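Long-range contact in mandelate racemase / muconate lactonizing enzyme family protein (Agrobacterium tumefaciens, PDB 4DXK), which probably acts as a lyase or racemase of the enolase superfamily, in its mandelate racemase subgroup: residues 322-327 and 376-381. Numbering follows the deposited sequence.
Sequences GPVVLC and LGMELH
The peptide plane between Pro-323 and Val-324 carries the methyl group of Met-378 on one face: CE sits over it, 3.6 Å from Pro-323 O, and also meets Pro-323 CB. At the edges, Pro-323 O takes the helical bond from Cys-327 N, and Val-324 N donates to Glu-33. The second flat group is the carbonyl of Leu-376. Cys-327 SG approaches Leu-376 O to 3.2 Å from a direction tilted off the carbonyl plane, and the same oxygen accepts a hydrogen bond from His-331 NE2. With SG anti to its backbone N (chi1 -180°), Cys-327 reaches this oxygen while its CB lies 3.5 Å from Met-378 SD. The thioether bends at chi3 (-63°), turning CE toward Pro-323. Beside it, Val-324 splits its branches: CG2 faces Met-378 SD, whereas CG1 meets Leu-376 CD1 at 3.9 Å, the two side chains crossing nearly at right angles. No hydrogen bond joins the two segments. Leu-31 of strand 30-35 touches both Val-324 and Leu-376, and Glu-33 also accepts from Val-325 N. This buried, mostly apolar contact belongs to the enolase fold, where the first turn of the barrel helix that follows strand 315-317 meets both a loop near the C-terminus and the sheet of the N-terminal capping domain.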
ATOM      1  N   GLY A 322      14.013 -34.433  21.092  1.00 10.47           N
ATOM      2  CA  GLY A 322      13.936 -35.280  22.272  1.00 10.39           C
ATOM      3  C   GLY A 322      12.523 -35.728  22.619  1.00  8.96           C
ATOM      4  O   GLY A 322      11.531 -35.217  22.071  1.00  9.71           O
ATOM      5  N   PRO A 323      12.409 -36.677  23.557  1.00  9.11           N
ATOM      6  CA  PRO A 323      11.102 -37.263  23.884  1.00 10.10           C
ATOM      7  C   PRO A 323      10.190 -36.291  24.631  1.00  9.39           C
ATOM      8  O   PRO A 323       8.972 -36.354  24.474  1.00  9.25           O
ATOM      9  CB  PRO A 323      11.461 -38.463  24.772  1.00 11.12           C
ATOM     10  CG  PRO A 323      12.814 -38.132  25.335  1.00 11.20           C
ATOM     11  CD  PRO A 323      13.515 -37.353  24.262  1.00 10.74           C
ATOM     12  N   VAL A 324      10.757 -35.408  25.445  1.00  9.06           N
ATOM     13  CA  VAL A 324       9.919 -34.462  26.186  1.00 10.03           C
ATOM     14  C   VAL A 324       9.287 -33.447  25.229  1.00  7.86           C
ATOM     15  O   VAL A 324       8.103 -33.134  25.340  1.00  8.74           O
ATOM     16  CB  VAL A 324      10.697 -33.762  27.322  1.00  8.37           C
ATOM     17  CG1 VAL A 324       9.857 -32.677  27.968  1.00 10.20           C
ATOM     18  CG2 VAL A 324      11.161 -34.777  28.348  1.00 10.40           C
ATOM     19  N   VAL A 325      10.068 -32.947  24.277  1.00  8.60           N
ATOM     20  CA  VAL A 325       9.509 -32.051  23.267  1.00  8.72           C
ATOM     21  C   VAL A 325       8.435 -32.758  22.447  1.00  8.81           C
ATOM     22  O   VAL A 325       7.386 -32.176  22.187  1.00  9.02           O
ATOM     23  CB  VAL A 325      10.597 -31.404  22.375  1.00  8.05           C
ATOM     24  CG1 VAL A 325       9.990 -30.726  21.142  1.00 10.01           C
ATOM     25  CG2 VAL A 325      11.369 -30.395  23.186  1.00 10.11           C
ATOM     26  N   LEU A 326       8.663 -34.005  22.052  1.00  8.88           N
ATOM     27  CA  LEU A 326       7.617 -34.734  21.347  1.00  9.09           C
ATOM     28  C   LEU A 326       6.345 -34.815  22.195  1.00  8.92           C
ATOM     29  O   LEU A 326       5.235 -34.560  21.710  1.00  9.25           O
ATOM     30  CB  LEU A 326       8.096 -36.129  20.946  1.00  9.85           C
ATOM     31  CG  LEU A 326       7.014 -37.030  20.341  1.00 10.70           C
ATOM     32  CD1 LEU A 326       6.467 -36.470  19.028  1.00 11.96           C
ATOM     33  CD2 LEU A 326       7.533 -38.445  20.130  1.00 13.41           C
ATOM     34  N   CYS A 327       6.502 -35.146  23.470  1.00  9.00           N
ATOM     35  CA  CYS A 327       5.352 -35.304  24.336  1.00  9.39           C
ATOM     36  C   CYS A 327       4.603 -33.986  24.569  1.00  8.65           C
ATOM     37  O   CYS A 327       3.383 -33.909  24.399  1.00  8.51           O
ATOM     38  CB  CYS A 327       5.780 -35.925  25.664  1.00  8.75           C
ATOM     39  SG  CYS A 327       4.408 -36.153  26.774  1.00 11.60           S
ATOM     40  N   LEU A 376       3.119 -33.757  31.894  1.00  9.14           N
ATOM     41  CA  LEU A 376       3.542 -34.401  30.650  1.00  9.04           C
ATOM     42  C   LEU A 376       3.045 -35.831  30.550  1.00  8.84           C
ATOM     43  O   LEU A 376       2.758 -36.319  29.457  1.00  9.61           O
ATOM     44  CB  LEU A 376       5.070 -34.444  30.567  1.00  9.44           C
ATOM     45  CG  LEU A 376       5.821 -33.127  30.440  1.00  8.54           C
ATOM     46  CD1 LEU A 376       7.290 -33.324  30.825  1.00 10.97           C
ATOM     47  CD2 LEU A 376       5.703 -32.600  29.011  1.00 11.02           C
ATOM     48  N   GLY A 377       3.000 -36.517  31.690  1.00  9.10           N
ATOM     49  CA  GLY A 377       2.784 -37.956  31.716  1.00 10.31           C
ATOM     50  C   GLY A 377       4.083 -38.745  31.590  1.00 11.16           C
ATOM     51  O   GLY A 377       4.070 -39.919  31.206  1.00 13.07           O
ATOM     52  N   MET A 378       5.210 -38.113  31.913  1.00 11.39           N
ATOM     53  CA  MET A 378       6.486 -38.812  31.876  1.00 12.17           C
ATOM     54  C   MET A 378       7.496 -38.137  32.782  1.00 10.55           C
ATOM     55  O   MET A 378       7.389 -36.946  33.075  1.00 11.86           O
ATOM     56  CB  MET A 378       7.039 -38.815  30.453  1.00 12.06           C
ATOM     57  CG  MET A 378       7.632 -37.466  30.095  1.00 13.87           C
ATOM     58  SD  MET A 378       7.714 -36.950  28.386  1.00 18.77           S
ATOM     59  CE  MET A 378       8.796 -38.137  27.644  1.00 23.28           C
ATOM     60  N   GLU A 379       8.458 -38.936  33.249  0.60 10.75           N
ATOM     61  CA  GLU A 379       9.588 -38.474  34.051  0.60 15.35           C
ATOM     62  C   GLU A 379      10.875 -39.035  33.436  0.60 12.45           C
ATOM     63  O   GLU A 379      10.812 -39.918  32.586  0.60 12.69           O
ATOM     64  CB  GLU A 379       9.452 -38.972  35.496  0.60 17.19           C
ATOM     65  CG  GLU A 379       8.386 -38.264  36.342  0.60 15.03           C
ATOM     66  CD  GLU A 379       6.953 -38.605  35.938  0.60 19.29           C
ATOM     67  OE1 GLU A 379       6.672 -39.787  35.641  0.60 20.88           O
ATOM     68  OE2 GLU A 379       6.103 -37.686  35.924  0.60 20.05           O
ATOM     69  N   LEU A 380      12.037 -38.522  33.839  1.00 13.37           N
ATOM     70  CA  LEU A 380      13.289 -39.165  33.462  1.00 14.39           C
ATOM     71  C   LEU A 380      13.299 -40.582  34.026  1.00 14.04           C
ATOM     72  O   LEU A 380      12.799 -40.842  35.134  1.00 15.44           O
ATOM     73  CB  LEU A 380      14.509 -38.381  33.953  1.00 16.56           C
ATOM     74  CG  LEU A 380      14.808 -37.081  33.207  1.00 17.67           C
ATOM     75  CD1 LEU A 380      16.117 -36.488  33.690  1.00 20.46           C
ATOM     76  CD2 LEU A 380      14.853 -37.298  31.705  1.00 17.90           C
ATOM     77  N   HIS A 381      13.841 -41.501  33.240  1.00 16.27           N
ATOM     78  CA  HIS A 381      13.856 -42.907  33.608  1.00 18.62           C
ATOM     79  C   HIS A 381      14.702 -43.093  34.868  1.00 18.22           C
ATOM     80  O   HIS A 381      15.748 -42.456  35.006  1.00 20.57           O
ATOM     81  CB  HIS A 381      14.435 -43.722  32.450  1.00 21.90           C
ATOM     82  CG  HIS A 381      14.088 -45.177  32.492  1.00 22.95           C
ATOM     83  ND1 HIS A 381      14.687 -46.060  33.363  1.00 22.66           N
ATOM     84  CD2 HIS A 381      13.216 -45.906  31.755  1.00 24.13           C
ATOM     85  CE1 HIS A 381      14.193 -47.271  33.168  1.00 26.56           C
ATOM     86  NE2 HIS A 381      13.301 -47.205  32.195  1.00 25.43           N
TER